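Local coordinates for soluble lytic murein transglycosylase (Pseudomonas aeruginosa, PDB 5OHU), which probably cleaves the glycan strands of bacterial peptidoglycan as a lytic transglycosylase, acting at chain ends and within chains, at residues T310-R315 and E606-V611. Numbering follows the deposited sequence. Where two conformers were deposited one is given.
Sequences TEWRTR and ETRQYV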
ATOM      1  N   THR A 310      -8.888  15.537  10.161  1.00 16.43           N
ATOM      2  CA  THR A 310      -8.608  15.786  11.568  1.00 11.77           C
ATOM      3  C   THR A 310      -7.114  15.788  11.831  1.00 14.35           C
ATOM      4  O   THR A 310      -6.605  16.648  12.555  1.00 13.97           O
ATOM      5  CB  THR A 310      -9.281  14.721  12.432  1.00 20.20           C
ATOM      6  OG1 THR A 310     -10.679  14.707  12.147  1.00 18.18           O
ATOM      7  CG2 THR A 310      -9.081  15.021  13.892  1.00 12.20           C
ATOM      8  N   GLU A 311      -6.402  14.826  11.250  1.00 12.28           N
ATOM      9  CA  GLU A 311      -4.969  14.713  11.475  1.00 16.36           C
ATOM     10  C   GLU A 311      -4.220  15.877  10.836  1.00 16.58           C
ATOM     11  O   GLU A 311      -3.240  16.370  11.400  1.00 14.54           O
ATOM     12  CB  GLU A 311      -4.454  13.375  10.924  1.00 11.39           C
ATOM     13  CG  GLU A 311      -4.928  12.142  11.683  1.00 14.51           C
ATOM     14  CD  GLU A 311      -4.092  10.889  11.390  1.00 25.90           C
ATOM     15  OE1 GLU A 311      -4.005  10.500  10.201  1.00 22.59           O
ATOM     16  OE2 GLU A 311      -3.540  10.280  12.342  1.00 25.78           O
ATOM     17  N   TRP A 312      -4.661  16.328   9.659  1.00 13.50           N
ATOM     18  CA  TRP A 312      -3.936  17.415   9.013  1.00 17.70           C
ATOM     19  C   TRP A 312      -4.291  18.752   9.624  1.00 13.05           C
ATOM     20  O   TRP A 312      -3.462  19.661   9.644  1.00 19.79           O
ATOM     21  CB  TRP A 312      -4.160  17.387   7.503  1.00 10.76           C
ATOM     22  CG  TRP A 312      -3.064  16.608   6.968  1.00 16.52           C
ATOM     23  CD1 TRP A 312      -3.081  15.287   6.612  1.00 19.95           C
ATOM     24  CD2 TRP A 312      -1.718  17.050   6.820  1.00 10.55           C
ATOM     25  NE1 TRP A 312      -1.820  14.888   6.226  1.00 13.58           N
ATOM     26  CE2 TRP A 312      -0.966  15.951   6.352  1.00 10.57           C
ATOM     27  CE3 TRP A 312      -1.072  18.275   7.041  1.00 12.59           C
ATOM     28  CZ2 TRP A 312       0.392  16.045   6.064  1.00 10.49           C
ATOM     29  CZ3 TRP A 312       0.295  18.367   6.772  1.00 15.52           C
ATOM     30  CH2 TRP A 312       1.006  17.257   6.280  1.00 13.95           C
ATOM     31  N   ARG A 313      -5.490  18.873  10.169  1.00 19.43           N
ATOM     32  CA  ARG A 313      -5.817  20.025  10.999  0.59 21.37           C
ATOM     33  C   ARG A 313      -4.896  20.096  12.212  1.00 19.52           C
ATOM     34  O   ARG A 313      -4.361  21.160  12.549  1.00 12.84           O
ATOM     35  CB  ARG A 313      -7.284  19.946  11.436  0.59 23.16           C
ATOM     36  CG  ARG A 313      -7.871  21.286  11.819  0.59 29.27           C
ATOM     37  CD  ARG A 313      -9.170  21.184  12.625  0.59 27.52           C
ATOM     38  NE  ARG A 313     -10.229  20.506  11.897  0.59 21.75           N
ATOM     39  CZ  ARG A 313     -11.476  20.380  12.344  0.59 21.31           C
ATOM     40  NH1 ARG A 313     -12.371  19.744  11.604  0.59 16.85           N
ATOM     41  NH2 ARG A 313     -11.828  20.897  13.513  0.59 12.47           N
ATOM     42  N   THR A 314      -4.666  18.949  12.874  1.00 17.30           N
ATOM     43  CA  THR A 314      -3.773  18.939  14.038  1.00 12.95           C
ATOM     44  C   THR A 314      -2.319  19.140  13.626  1.00 10.96           C
ATOM     45  O   THR A 314      -1.581  19.889  14.281  1.00 14.84           O
ATOM     46  CB  THR A 314      -3.903  17.636  14.840  1.00 21.47           C
ATOM     47  OG1 THR A 314      -5.289  17.281  15.004  1.00 16.83           O
ATOM     48  CG2 THR A 314      -3.279  17.815  16.235  1.00 18.62           C
ATOM     49  N   ARG A 315      -1.892  18.488  12.539  1.00 10.85           N
ATOM     50  CA  ARG A 315      -0.527  18.663  12.050  1.00 12.77           C
ATOM     51  C   ARG A 315      -0.248  20.123  11.718  1.00 19.85           C
ATOM     52  O   ARG A 315       0.813  20.661  12.059  1.00 11.38           O
ATOM     53  CB  ARG A 315      -0.293  17.778  10.822  1.00 12.48           C
ATOM     54  CG  ARG A 315      -0.077  16.310  11.171  1.00 13.04           C
ATOM     55  CD  ARG A 315      -0.072  15.376   9.957  1.00 15.09           C
ATOM     56  NE  ARG A 315       0.225  14.030  10.431  1.00 12.74           N
ATOM     57  CZ  ARG A 315      -0.300  12.909   9.956  1.00 15.31           C
ATOM     58  NH1 ARG A 315      -1.159  12.941   8.947  1.00 12.65           N
ATOM     59  NH2 ARG A 315       0.043  11.750  10.499  1.00 14.58           N
ATOM     60  N   GLU A 606       3.732   8.155   2.878  1.00 18.80           N
ATOM     61  CA  GLU A 606       4.750   7.130   2.698  1.00 20.68           C
ATOM     62  C   GLU A 606       6.069   7.580   3.292  1.00 21.10           C
ATOM     63  O   GLU A 606       6.758   6.806   3.968  1.00 16.02           O
ATOM     64  CB  GLU A 606       4.943   6.793   1.218  1.00 15.78           C
ATOM     65  CG  GLU A 606       6.325   6.178   0.970  1.00 25.50           C
ATOM     66  CD  GLU A 606       6.500   5.557  -0.399  1.00 43.71           C
ATOM     67  OE1 GLU A 606       5.570   5.620  -1.231  1.00 43.99           O
ATOM     68  OE2 GLU A 606       7.593   5.002  -0.641  1.00 55.67           O
ATOM     69  N   THR A 607       6.449   8.830   3.032  1.00 14.95           N
ATOM     70  CA  THR A 607       7.761   9.271   3.476  1.00 11.57           C
ATOM     71  C   THR A 607       7.792   9.438   4.991  1.00 14.15           C
ATOM     72  O   THR A 607       8.801   9.117   5.636  1.00 12.70           O
ATOM     73  CB  THR A 607       8.138  10.558   2.764  1.00 14.99           C
ATOM     74  OG1 THR A 607       8.081  10.335   1.354  1.00 13.22           O
ATOM     75  CG2 THR A 607       9.538  10.963   3.144  1.00 11.41           C
ATOM     76  N   ARG A 608       6.686   9.896   5.581  1.00 11.39           N
ATOM     77  CA  ARG A 608       6.637  10.022   7.038  1.00 15.67           C
ATOM     78  C   ARG A 608       6.859   8.669   7.702  1.00 18.19           C
ATOM     79  O   ARG A 608       7.686   8.538   8.617  1.00 12.82           O
ATOM     80  CB  ARG A 608       5.306  10.628   7.491  1.00 11.24           C
ATOM     81  CG  ARG A 608       5.151  10.570   9.043  1.00 13.69           C
ATOM     82  CD  ARG A 608       3.741  10.872   9.536  1.00 24.10           C
ATOM     83  NE  ARG A 608       3.232  12.085   8.910  1.00 38.39           N
ATOM     84  CZ  ARG A 608       2.275  12.126   7.987  1.00 38.73           C
ATOM     85  NH1 ARG A 608       1.652  11.008   7.582  1.00 11.13           N
ATOM     86  NH2 ARG A 608       1.929  13.305   7.491  1.00 25.74           N
ATOM     87  N   GLN A 609       6.166   7.635   7.212  1.00 11.85           N
ATOM     88  CA  GLN A 609       6.305   6.307   7.802  1.00 12.18           C
ATOM     89  C   GLN A 609       7.678   5.719   7.506  1.00 12.41           C
ATOM     90  O   GLN A 609       8.276   5.058   8.362  1.00 12.67           O
ATOM     91  CB  GLN A 609       5.210   5.373   7.281  1.00 14.65           C
ATOM     92  CG  GLN A 609       5.108   4.066   8.066  1.00 14.37           C
ATOM     93  CD  GLN A 609       4.736   4.316   9.526  1.00 21.11           C
ATOM     94  OE1 GLN A 609       3.763   5.006   9.793  1.00 20.50           O
ATOM     95  NE2 GLN A 609       5.528   3.781  10.474  1.00 12.94           N
ATOM     96  N   TYR A 610       8.179   5.932   6.288  1.00 12.36           N
ATOM     97  CA  TYR A 610       9.546   5.542   5.963  1.00 12.59           C
ATOM     98  C   TYR A 610      10.536   6.073   7.001  1.00 12.59           C
ATOM     99  O   TYR A 610      11.313   5.313   7.591  1.00 14.78           O
ATOM    100  CB  TYR A 610       9.890   6.059   4.563  1.00 12.48           C
ATOM    101  CG  TYR A 610      11.239   5.639   4.056  1.00 19.39           C
ATOM    102  CD1 TYR A 610      12.391   6.325   4.435  1.00 12.74           C
ATOM    103  CD2 TYR A 610      11.370   4.548   3.193  1.00 13.05           C
ATOM    104  CE1 TYR A 610      13.628   5.932   3.966  1.00 17.11           C
ATOM    105  CE2 TYR A 610      12.602   4.156   2.723  1.00 13.35           C
ATOM    106  CZ  TYR A 610      13.728   4.847   3.107  1.00 17.69           C
ATOM    107  OH  TYR A 610      14.962   4.461   2.624  1.00 14.41           O
ATOM    108  N   VAL A 611      10.529   7.388   7.224  1.00 13.87           N
ATOM    109  CA  VAL A 611      11.468   8.003   8.164  1.00 12.26           C
ATOM    110  C   VAL A 611      11.279   7.440   9.570  1.00 12.44           C
ATOM    111  O   VAL A 611      12.247   7.087  10.252  1.00 12.67           O
ATOM    112  CB  VAL A 611      11.295   9.536   8.149  1.00 17.83           C
ATOM    113  CG1 VAL A 611      12.073  10.167   9.287  1.00 11.86           C
ATOM    114  CG2 VAL A 611      11.737  10.121   6.777  1.00 13.92           C
TER
HETATM  115  O   HOH W   1       0.151  13.119   4.697  1.00 29.79           O
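Arg315 and Arg608 lay their guanidinium groups flat on one another in a buried arginine-arginine stack that joins two parts of the ring-shaped chain far apart in sequence: helix 307-319 of the superhelical helix-pair region and helix 605-624 near the C-terminal end, probably part of the lysozyme-like catalytic domain. The backbones stay well apart, with Arg315 CA 12.3 Å from Arg608 CA, and the long side chains span the gap from opposite directions. The two planes are only 6° from parallel, and CZ of Arg315 lies 3.3 Å from CZ of Arg608, centre over centre. Arg315 gets there with its chain extended from CG to NE; Arg608 starts with CG anti to the backbone N and bends at chi3 (-49°), and the last torsion, chi4 109°, sets the guanidinium plane.

Trp312, close by on the first helix, adds the indole. Arg315 CD lies over the middle of one indole face, while CZ2 of Trp312 meets the edge of the Arg608 guanidinium, 3.5 Å from NH2. A water weakly joins the two side chains, accepting from Trp312 NE1 at 3.1 Å and from Arg608 NH2 at 3.3 Å.

No hydrogen bond runs directly between the segments; the close nitrogens, such as Arg315 NH2 and Arg608 NH1 at 3.4 Å, are all donors. Acceptors around the stack take up several of these N-H groups. Glu600 ties both arginines, its carboxylate forming a salt bridge with Arg315 NH2 and its backbone carbonyl accepting from Arg608 NE, while Asp605 pairs with Arg608 NH1. Glu311 OE1 makes a long, purely electrostatic pair, 4.0 Å from Arg315 NH1; Arg342, a further positive charge, also draws on Glu311. The carboxylates of Glu600 and Asp605, with the more distant Glu311, probably offset part of the positive charge, leaving the flat faces to pack across the interface.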